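Local coordinates for endoglucanase (Clostridium thermocellum, PDB 2E4T), which cleaves internal beta-1,4-glucosidic bonds of cellulose and xyloglucan, this piece being the family 44 catalytic module of a longer multidomain protein, at residues P187-H192 / T240-P245; K205-K210 / R255-Y260; D319-E324 / S427-S432. All coordinates share one frame; numbering follows the deposited sequence.

Contact 1: P187-H192 / T240-P245; sequences PALWSH and TLQSAP
Thr240 OG1 is held twice, by the backbone N of Ser243 at 2.8 Å and by the carbonyl of Ala236 in the preceding helix, and this grip goes with the turn that brings Leu241 and Gln242 to Ala188. The first bond makes an ST motif and is nearly straight, 165° at the hydrogen. The backbone then winds the other way: Leu241, Gln242 and Ser243 all have positive phi and left-handed helical angles, and Ala244 N closes the loop on Thr240 O at 3.0 Å.

Against this turn stands Ala188, its CB directed at the opposite segment. The methyl meets three things at once. Gln242 CB lies 3.7 Å from Ala188 CB, the carbonyl oxygen of Leu241 is equally near, and Leu241 CD1 comes within 3.9 Å of the same Ala188 CB. Leu241 reaches it by laying CG beside its own carbonyl carbon, opposite the backbone N (chi1 -164°).

Further out, Gln242 bends at chi2 (95°), and its NE2 passes 3.8 Å from Leu189 CD2, one chain lying aslant the other. This is plain van der Waals contact, and a doubtful one, since Gln242 has a second conformer. On the far side of Ala188, Trp190 lays its ring over Pro187 CA, while Trp190 NE1 bonds to Asp184.

Segment 187-192 leads from strand 180-183 of the TIM-like barrel into helix 190-193; segment 240-245 follows helix 235-240, which comes after the neighbouring strand 226-232. No hydrogen bond joins the two, so the fit rests on van der Waals contact of the Ala188 methyl with Leu241 and Gln242, while the 240-245 turn is ordered by the Thr240 bonds and the Gln242 amide oxygen is met by the Tyr233 hydroxyl.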
loop_
_atom_site.group_PDB
_atom_site.type_symbol
_atom_site.label_atom_id
_atom_site.label_comp_id
_atom_site.label_asym_id
_atom_site.label_seq_id
_atom_site.Cartn_x
_atom_site.Cartn_y
_atom_site.Cartn_z
ATOM N N PRO A 187 8.893 7.546 -9.985
ATOM C CA PRO A 187 9.987 8.038 -10.844
ATOM C C PRO A 187 9.493 8.606 -12.160
ATOM O O PRO A 187 10.139 9.558 -12.687
ATOM C CB PRO A 187 10.862 6.779 -11.047
ATOM C CG PRO A 187 9.906 5.619 -10.805
ATOM C CD PRO A 187 9.038 6.113 -9.659
ATOM N N ALA A 188 8.423 8.063 -12.761
ATOM C CA ALA A 188 7.927 8.619 -13.994
ATOM C C ALA A 188 7.324 10.004 -13.817
ATOM O O ALA A 188 7.082 10.689 -14.827
ATOM C CB ALA A 188 6.962 7.676 -14.704
ATOM N N LEU A 189 7.087 10.407 -12.569
ATOM C CA LEU A 189 6.646 11.793 -12.270
ATOM C C LEU A 189 7.809 12.644 -11.734
ATOM O O LEU A 189 7.573 13.826 -11.456
ATOM C CB LEU A 189 5.460 11.827 -11.333
ATOM C CG LEU A 189 4.185 11.190 -11.915
ATOM C CD1 LEU A 189 3.023 11.408 -10.955
ATOM C CD2 LEU A 189 3.838 11.706 -13.308
ATOM N N TRP A 190 9.043 12.145 -11.652
ATOM C CA TRP A 190 10.129 12.994 -11.160
ATOM C C TRP A 190 10.183 14.313 -11.933
ATOM O O TRP A 190 10.383 15.392 -11.334
ATOM C CB TRP A 190 11.476 12.284 -11.260
ATOM C CG TRP A 190 11.738 11.238 -10.252
ATOM C CD1 TRP A 190 11.162 11.083 -9.018
ATOM C CD2 TRP A 190 12.748 10.220 -10.352
ATOM N NE1 TRP A 190 11.727 10.011 -8.344
ATOM C CE2 TRP A 190 12.723 9.471 -9.138
ATOM C CE3 TRP A 190 13.657 9.866 -11.352
ATOM C CZ2 TRP A 190 13.596 8.389 -8.921
ATOM C CZ3 TRP A 190 14.527 8.793 -11.137
ATOM C CH2 TRP A 190 14.497 8.077 -9.930
ATOM N N SER A 191 10.091 14.242 -13.270
ATOM C CA SER A 191 10.262 15.464 -14.051
ATOM C C SER A 191 9.067 16.441 -13.928
ATOM O O SER A 191 9.209 17.601 -14.348
ATOM C CB SER A 191 10.463 15.096 -15.512
ATOM O OG SER A 191 9.323 14.348 -15.967
ATOM N N HIS A 192 7.941 15.970 -13.375
ATOM C CA HIS A 192 6.774 16.796 -13.138
ATOM C C HIS A 192 6.727 17.305 -11.682
ATOM O O HIS A 192 6.494 18.513 -11.439
ATOM C CB HIS A 192 5.510 15.964 -13.451
ATOM C CG HIS A 192 4.299 16.738 -13.251
ATOM N ND1 HIS A 192 3.404 16.631 -12.196
ATOM C CD2 HIS A 192 3.805 17.686 -14.062
ATOM C CE1 HIS A 192 2.400 17.491 -12.385
ATOM N NE2 HIS A 192 2.633 18.146 -13.513
ATOM N N THR A 240 4.073 2.194 -19.773
ATOM C CA THR A 240 5.127 2.762 -20.619
ATOM C C THR A 240 6.086 3.669 -19.827
ATOM O O THR A 240 6.874 4.410 -20.456
ATOM C CB THR A 240 4.518 3.622 -21.757
ATOM O OG1 THR A 240 3.892 4.759 -21.154
ATOM C CG2 THR A 240 3.543 2.834 -22.615
ATOM N N LEU A 241 6.045 3.630 -18.491
ATOM C CA LEU A 241 6.861 4.542 -17.689
ATOM C C LEU A 241 6.593 5.984 -18.146
ATOM O O LEU A 241 7.468 6.824 -18.265
ATOM C CB LEU A 241 8.326 4.135 -17.682
ATOM C CG LEU A 241 9.193 4.776 -16.580
ATOM C CD1 LEU A 241 8.769 4.293 -15.189
ATOM C CD2 LEU A 241 10.664 4.426 -16.825
ATOM N N GLN A 242 5.292 6.291 -18.346
ATOM C CA GLN A 242 4.853 7.628 -18.771
ATOM C C GLN A 242 5.543 8.043 -20.086
ATOM O O GLN A 242 6.158 9.086 -20.209
ATOM C CB GLN A 242 5.018 8.691 -17.707
ATOM C CG GLN A 242 4.244 9.966 -17.944
ATOM C CD GLN A 242 2.936 10.019 -17.288
ATOM O OE1 GLN A 242 2.255 9.006 -17.133
ATOM N NE2 GLN A 242 2.567 11.189 -16.854
ATOM N N SER A 243 5.378 7.186 -21.094
ATOM C CA SER A 243 5.924 7.484 -22.402
ATOM C C SER A 243 7.437 7.743 -22.295
ATOM O O SER A 243 7.946 8.703 -22.896
ATOM C CB SER A 243 5.215 8.656 -23.070
ATOM O OG SER A 243 3.786 8.438 -23.160
ATOM N N ALA A 244 8.153 6.875 -21.573
ATOM C CA ALA A 244 9.568 7.166 -21.305
ATOM C C ALA A 244 10.300 7.310 -22.633
ATOM O O ALA A 244 10.035 6.603 -23.609
ATOM C CB ALA A 244 10.184 6.052 -20.485
ATOM N N PRO A 245 11.310 8.201 -22.685
ATOM C CA PRO A 245 11.929 8.515 -23.984
ATOM C C PRO A 245 12.616 7.366 -24.676
ATOM O O PRO A 245 12.785 7.425 -25.906
ATOM C CB PRO A 245 12.904 9.667 -23.659
ATOM C CG PRO A 245 12.615 10.154 -22.350
ATOM C CD PRO A 245 11.713 9.195 -21.665
#

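Contact 2: K205-K210 / R255-Y260; sequences KELIEK and RWFIDY
Trp256 takes the N-cap position of the helix whose Phe257 and Tyr260 reach across to Leu207 and Ile208. Its own indole looks elsewhere: Ile258 CB sits 3.5 Å above the ring plane, offset toward the rim, and NE1 bonds to Ser345 OG, with a second, weak and strongly bent bond to Asp259 OD1.

Phe257 turns to the other helix. With CG anti to the backbone N (chi1 177°), the ring extends until its CZ is 3.9 Å from Leu207 CD2, the two side chains meeting at a slant. Leu241 also touches both of these residues.

One turn on, Tyr260 follows the same course (chi1 173°), and the far part of its ring makes the closest approach. Ile208 CG1 lies 3.6 Å from Tyr260 CE2, and Ile208 CD1 lies 4.0 Å from that same carbon, so the CG1-CD1 branch crosses the ring obliquely at CE2. Beyond it, Tyr260 OH lies 4.2 Å from Lys205 CG, a loose contact with the aliphatic root of a lysine whose ammonium forms a salt bridge with Asp246. The hydroxyl of this buried tyrosine is hydrogen-bonded to Glu250 OE1, which satisfies it and should fix the ring's reach.

Helices 204-221 and 257-272 are consecutive outer helices of the TIM-like barrel, separated in sequence by strand 226-232 and the short helices 235-240 and 247-250; on the flank away from 204-221, helix 338-349 packs against Trp256, Ile258 and Asp259.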
loop_
_atom_site.group_PDB
_atom_site.type_symbol
_atom_site.label_atom_id
_atom_site.label_comp_id
_atom_site.label_asym_id
_atom_site.label_seq_id
_atom_site.Cartn_x
_atom_site.Cartn_y
_atom_site.Cartn_z
ATOM N N LYS A 205 16.235 2.888 -18.911
ATOM C CA LYS A 205 17.610 2.481 -18.595
ATOM C C LYS A 205 18.095 3.141 -17.294
ATOM O O LYS A 205 18.732 2.459 -16.468
ATOM C CB LYS A 205 18.563 2.828 -19.734
ATOM C CG LYS A 205 18.406 1.902 -20.933
ATOM C CD LYS A 205 19.440 2.204 -22.027
ATOM C CE LYS A 205 19.457 3.627 -22.572
ATOM N NZ LYS A 205 18.162 4.027 -23.192
ATOM N N GLU A 206 17.839 4.432 -17.093
ATOM C CA GLU A 206 18.299 5.071 -15.870
ATOM C C GLU A 206 17.603 4.423 -14.664
ATOM O O GLU A 206 18.233 4.199 -13.622
ATOM C CB GLU A 206 17.997 6.587 -15.901
ATOM C CG GLU A 206 18.341 7.286 -14.589
ATOM C CD GLU A 206 18.083 8.770 -14.470
ATOM O OE1 GLU A 206 18.500 9.549 -15.345
ATOM O OE2 GLU A 206 17.366 9.126 -13.520
ATOM N N LEU A 207 16.281 4.194 -14.779
ATOM C CA LEU A 207 15.577 3.653 -13.612
ATOM C C LEU A 207 16.146 2.287 -13.224
ATOM O O LEU A 207 16.344 2.017 -12.018
ATOM C CB LEU A 207 14.065 3.603 -13.887
ATOM C CG LEU A 207 13.243 3.172 -12.691
ATOM C CD1 LEU A 207 13.498 4.023 -11.452
ATOM C CD2 LEU A 207 11.767 3.244 -13.075
ATOM N N ILE A 208 16.401 1.413 -14.209
ATOM C CA ILE A 208 17.007 0.108 -13.835
ATOM C C ILE A 208 18.371 0.284 -13.235
ATOM O O ILE A 208 18.697 -0.350 -12.213
ATOM C CB ILE A 208 17.066 -0.848 -15.077
ATOM C CG1 ILE A 208 15.699 -1.192 -15.591
ATOM C CG2 ILE A 208 17.878 -2.075 -14.763
ATOM C CD1 ILE A 208 14.789 -1.761 -14.658
ATOM N N GLU A 209 19.216 1.118 -13.870
ATOM C CA GLU A 209 20.583 1.286 -13.343
ATOM C C GLU A 209 20.548 1.717 -11.897
ATOM O O GLU A 209 21.296 1.177 -11.044
ATOM C CB GLU A 209 21.344 2.302 -14.231
ATOM C CG GLU A 209 21.743 1.741 -15.546
ATOM C CD GLU A 209 22.725 2.619 -16.301
ATOM O OE1 GLU A 209 23.255 3.610 -15.739
ATOM O OE2 GLU A 209 22.970 2.322 -17.487
ATOM N N LYS A 210 19.712 2.721 -11.586
ATOM C CA LYS A 210 19.638 3.223 -10.230
ATOM C C LYS A 210 19.080 2.184 -9.270
ATOM O O LYS A 210 19.534 2.065 -8.116
ATOM C CB LYS A 210 18.781 4.481 -10.185
ATOM C CG LYS A 210 19.447 5.698 -10.764
ATOM C CD LYS A 210 18.564 6.897 -10.717
ATOM C CE LYS A 210 19.373 8.154 -11.036
ATOM N NZ LYS A 210 18.677 9.339 -10.852
ATOM N N ARG A 255 5.219 -6.551 -23.149
ATOM C CA ARG A 255 3.837 -6.172 -23.202
ATOM C C ARG A 255 3.595 -4.820 -22.481
ATOM O O ARG A 255 2.656 -4.076 -22.835
ATOM C CB ARG A 255 2.960 -7.299 -22.575
ATOM C CG ARG A 255 1.483 -7.233 -22.919
ATOM C CD ARG A 255 0.781 -8.475 -22.461
ATOM N NE ARG A 255 0.557 -8.543 -20.996
ATOM C CZ ARG A 255 -0.579 -8.333 -20.350
ATOM N NH1 ARG A 255 -1.679 -7.918 -20.986
ATOM N NH2 ARG A 255 -0.624 -8.574 -19.044
ATOM N N TRP A 256 4.350 -4.585 -21.414
ATOM C CA TRP A 256 4.261 -3.351 -20.627
ATOM C C TRP A 256 5.543 -3.197 -19.833
ATOM O O TRP A 256 6.337 -4.173 -19.668
ATOM C CB TRP A 256 3.025 -3.253 -19.740
ATOM C CG TRP A 256 2.750 -4.316 -18.730
ATOM C CD1 TRP A 256 3.271 -5.605 -18.635
ATOM C CD2 TRP A 256 1.764 -4.221 -17.689
ATOM N NE1 TRP A 256 2.646 -6.292 -17.609
ATOM C CE2 TRP A 256 1.736 -5.467 -17.014
ATOM C CE3 TRP A 256 0.900 -3.196 -17.286
ATOM C CZ2 TRP A 256 0.860 -5.708 -15.965
ATOM C CZ3 TRP A 256 0.032 -3.441 -16.255
ATOM C CH2 TRP A 256 0.017 -4.689 -15.597
ATOM N N PHE A 257 5.756 -1.997 -19.311
ATOM C CA PHE A 257 6.927 -1.673 -18.508
ATOM C C PHE A 257 7.040 -2.581 -17.288
ATOM O O PHE A 257 8.182 -2.946 -16.912
ATOM C CB PHE A 257 6.957 -0.188 -18.123
ATOM C CG PHE A 257 8.120 0.124 -17.253
ATOM C CD1 PHE A 257 9.391 0.271 -17.775
ATOM C CD2 PHE A 257 7.939 0.244 -15.872
ATOM C CE1 PHE A 257 10.497 0.466 -16.943
ATOM C CE2 PHE A 257 9.031 0.445 -15.032
ATOM C CZ PHE A 257 10.319 0.562 -15.564
ATOM N N ILE A 258 5.929 -2.988 -16.669
ATOM C CA ILE A 258 6.037 -3.924 -15.537
ATOM C C ILE A 258 6.885 -5.124 -15.888
ATOM O O ILE A 258 7.747 -5.561 -15.096
ATOM C CB ILE A 258 4.605 -4.405 -15.163
ATOM C CG1 ILE A 258 3.728 -3.244 -14.642
ATOM C CG2 ILE A 258 4.661 -5.565 -14.186
ATOM C CD1 ILE A 258 4.191 -2.624 -13.341
ATOM N N ASP A 259 6.673 -5.714 -17.090
ATOM C CA ASP A 259 7.453 -6.910 -17.471
ATOM C C ASP A 259 8.920 -6.595 -17.658
ATOM O O ASP A 259 9.794 -7.400 -17.285
ATOM C CB ASP A 259 6.906 -7.477 -18.783
ATOM C CG ASP A 259 5.530 -8.130 -18.616
ATOM O OD1 ASP A 259 5.144 -8.443 -17.477
ATOM O OD2 ASP A 259 4.890 -8.366 -19.685
ATOM N N TYR A 260 9.223 -5.452 -18.303
ATOM C CA TYR A 260 10.614 -5.018 -18.478
ATOM C C TYR A 260 11.293 -4.863 -17.107
ATOM O O TYR A 260 12.430 -5.325 -16.889
ATOM C CB TYR A 260 10.640 -3.715 -19.249
ATOM C CG TYR A 260 12.008 -3.065 -19.355
ATOM C CD1 TYR A 260 12.815 -3.275 -20.477
ATOM C CD2 TYR A 260 12.451 -2.192 -18.382
ATOM C CE1 TYR A 260 14.031 -2.632 -20.618
ATOM C CE2 TYR A 260 13.684 -1.540 -18.507
ATOM C CZ TYR A 260 14.456 -1.757 -19.636
ATOM O OH TYR A 260 15.643 -1.046 -19.751
#

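Contact 3: D319-E324 / S427-S432; sequences DPTYIE and SDIEVS
Asp319 presses its carboxylate on the end of Ile429: OD2 of the aspartate stands only 3.2 Å from CD1 of the isoleucine, a tight oxygen-to-methyl approach. The two side chains come from opposite directions. CG of Asp319 is anti to the backbone N (chi1 175°), which carries the carboxylate out toward the other loop. Its oxygens have separate duties. OD2, the one against the methyl, forms a salt bridge with Arg315 NE. OD1 turns back to its own loop and accepts two bonds from Thr321, from the backbone N at 2.9 Å and from OG1 at 2.7 Å. The hydroxyl arrives on the syn side, moderately out of the carboxylate plane; the amide comes steeply from above, on the same face. Together with the Arg315 salt bridge, the two bonds should limit rotation of the carboxylate.

Beyond Pro320, the second residue of a type I turn, comes Thr321. Its OG1, besides binding Asp319, passes 4.1 Å from Ile429 CD1, so the methyl is touched by both residues of the clasp. Tyr322 then closes the turn, its N bonding to Asp319 O at 3.2 Å.

In Ile429, CG1 lies between the backbone N and the carbonyl carbon (chi1 69°), a less common choice, and the extended chi2 then carries CD1 to the aspartate. Asp428 OD1 spans Ile429 to accept from Glu430 N at 2.9 Å and Val431 N at 3.0 Å, which shapes the turn carrying it, while OD2 pairs with Lys8.

Both aspartates thus form Asx turns, and that of Asp319 coincides with the start of a beta turn. The first lies in the loop between helices 304-312 and 327-331, on the barrel side; the second shapes the hairpin loop joining strands 420-426 and 432-439 of the beta domain, so the contact bridges the two domains of this family 44 module.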
loop_
_atom_site.group_PDB
_atom_site.type_symbol
_atom_site.label_atom_id
_atom_site.label_comp_id
_atom_site.label_asym_id
_atom_site.label_seq_id
_atom_site.Cartn_x
_atom_site.Cartn_y
_atom_site.Cartn_z
ATOM N N ASP A 319 -11.782 -9.162 -10.635
ATOM C CA ASP A 319 -12.916 -9.858 -11.248
ATOM C C ASP A 319 -12.858 -9.667 -12.757
ATOM O O ASP A 319 -13.049 -8.539 -13.261
ATOM C CB ASP A 319 -14.201 -9.206 -10.709
ATOM C CG ASP A 319 -15.477 -9.702 -11.312
ATOM O OD1 ASP A 319 -15.456 -10.673 -12.140
ATOM O OD2 ASP A 319 -16.521 -9.114 -10.987
ATOM N N PRO A 320 -12.608 -10.751 -13.539
ATOM C CA PRO A 320 -12.530 -10.566 -14.987
ATOM C C PRO A 320 -13.845 -10.142 -15.620
ATOM O O PRO A 320 -13.802 -9.615 -16.783
ATOM C CB PRO A 320 -12.097 -11.948 -15.503
ATOM C CG PRO A 320 -12.531 -12.905 -14.468
ATOM C CD PRO A 320 -12.410 -12.141 -13.122
ATOM N N THR A 321 -14.969 -10.298 -14.937
ATOM C CA THR A 321 -16.231 -9.926 -15.544
ATOM C C THR A 321 -16.568 -8.443 -15.382
ATOM O O THR A 321 -17.572 -7.983 -15.953
ATOM C CB THR A 321 -17.402 -10.751 -14.950
ATOM O OG1 THR A 321 -17.702 -10.330 -13.609
ATOM C CG2 THR A 321 -17.118 -12.273 -14.990
ATOM N N TYR A 322 -15.788 -7.708 -14.587
ATOM C CA TYR A 322 -16.154 -6.325 -14.273
ATOM C C TYR A 322 -15.359 -5.309 -15.094
ATOM O O TYR A 322 -14.123 -5.246 -15.008
ATOM C CB TYR A 322 -15.929 -6.069 -12.746
ATOM C CG TYR A 322 -16.430 -4.698 -12.397
ATOM C CD1 TYR A 322 -17.795 -4.438 -12.415
ATOM C CD2 TYR A 322 -15.550 -3.658 -12.072
ATOM C CE1 TYR A 322 -18.270 -3.177 -12.137
ATOM C CE2 TYR A 322 -16.026 -2.390 -11.810
ATOM C CZ TYR A 322 -17.376 -2.161 -11.849
ATOM O OH TYR A 322 -17.813 -0.879 -11.597
ATOM N N ILE A 323 -16.076 -4.465 -15.856
ATOM C CA ILE A 323 -15.484 -3.408 -16.681
ATOM C C ILE A 323 -15.986 -2.067 -16.115
ATOM O O ILE A 323 -17.123 -1.649 -16.309
ATOM C CB ILE A 323 -15.902 -3.530 -18.132
ATOM C CG1 ILE A 323 -15.511 -4.911 -18.714
ATOM C CG2 ILE A 323 -15.245 -2.415 -18.935
ATOM C CD1 ILE A 323 -14.020 -5.248 -18.592
ATOM N N GLU A 324 -15.096 -1.381 -15.436
ATOM C CA GLU A 324 -15.396 -0.105 -14.857
ATOM C C GLU A 324 -15.557 0.974 -15.939
ATOM O O GLU A 324 -15.090 0.823 -17.059
ATOM C CB GLU A 324 -14.307 0.313 -13.836
ATOM C CG GLU A 324 -12.984 0.650 -14.470
ATOM C CD GLU A 324 -11.941 1.021 -13.455
ATOM O OE1 GLU A 324 -12.021 0.501 -12.296
ATOM O OE2 GLU A 324 -10.991 1.807 -13.804
ATOM N N SER A 427 -23.001 -16.136 -4.059
ATOM C CA SER A 427 -23.774 -16.303 -5.294
ATOM C C SER A 427 -24.045 -14.965 -5.978
ATOM O O SER A 427 -24.609 -14.960 -7.080
ATOM C CB SER A 427 -25.099 -17.021 -5.009
ATOM O OG SER A 427 -25.911 -16.240 -4.165
ATOM N N ASP A 428 -23.668 -13.833 -5.384
ATOM C CA ASP A 428 -23.952 -12.530 -6.025
ATOM C C ASP A 428 -22.827 -11.563 -5.664
ATOM O O ASP A 428 -22.834 -10.917 -4.607
ATOM C CB ASP A 428 -25.305 -11.981 -5.627
ATOM C CG ASP A 428 -25.659 -10.704 -6.400
ATOM O OD1 ASP A 428 -24.742 -9.998 -6.871
ATOM O OD2 ASP A 428 -26.874 -10.399 -6.527
ATOM N N ILE A 429 -21.849 -11.461 -6.560
ATOM C CA ILE A 429 -20.676 -10.638 -6.340
ATOM C C ILE A 429 -20.925 -9.163 -6.535
ATOM O O ILE A 429 -20.017 -8.360 -6.227
ATOM C CB ILE A 429 -19.485 -11.099 -7.245
ATOM C CG1 ILE A 429 -19.748 -10.811 -8.719
ATOM C CG2 ILE A 429 -19.107 -12.539 -6.967
ATOM C CD1 ILE A 429 -18.611 -11.220 -9.667
ATOM N N GLU A 430 -22.092 -8.787 -7.069
ATOM C CA GLU A 430 -22.450 -7.385 -7.230
ATOM C C GLU A 430 -23.057 -6.816 -5.940
ATOM O O GLU A 430 -22.674 -5.751 -5.477
ATOM C CB GLU A 430 -23.425 -7.247 -8.388
ATOM C CG GLU A 430 -23.748 -5.812 -8.676
ATOM C CD GLU A 430 -24.816 -5.667 -9.723
ATOM O OE1 GLU A 430 -25.767 -6.497 -9.766
ATOM O OE2 GLU A 430 -24.707 -4.729 -10.536
ATOM N N VAL A 431 -23.965 -7.571 -5.298
ATOM C CA VAL A 431 -24.616 -7.064 -4.119
ATOM C C VAL A 431 -23.826 -7.321 -2.856
ATOM O O VAL A 431 -24.135 -6.714 -1.816
ATOM C CB VAL A 431 -26.064 -7.650 -3.970
ATOM C CG1 VAL A 431 -26.021 -9.059 -3.400
ATOM C CG2 VAL A 431 -26.922 -6.768 -3.134
ATOM N N SER A 432 -22.832 -8.210 -2.904
ATOM C CA SER A 432 -22.133 -8.610 -1.698
ATOM C C SER A 432 -20.711 -8.947 -1.957
ATOM O O SER A 432 -20.312 -9.213 -3.092
ATOM C CB SER A 432 -22.848 -9.811 -1.045
ATOM O OG SER A 432 -22.685 -11.012 -1.808
#

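Contacts 1 and 2 form one continuous apolar region on the barrel's flank, with centres about 11 Å apart. Their segments alternate along the chain, and Leu241 of contact 1 reaches Leu207 and Phe257 of contact 2, tying loop to helix. Contact 2 is the more buried, built on aromatic and branched aliphatic side chains from two helices; contact 1 is partly buried and rests on a small methyl against a turn. Contact 3, its centre about 33 Å from either, lies apart at the seam between barrel and beta domain. There, two loops meet over a small area, with a carboxylate and one isoleucine tip replacing the hydrocarbon surfaces. None of the three has a hydrogen bond across it.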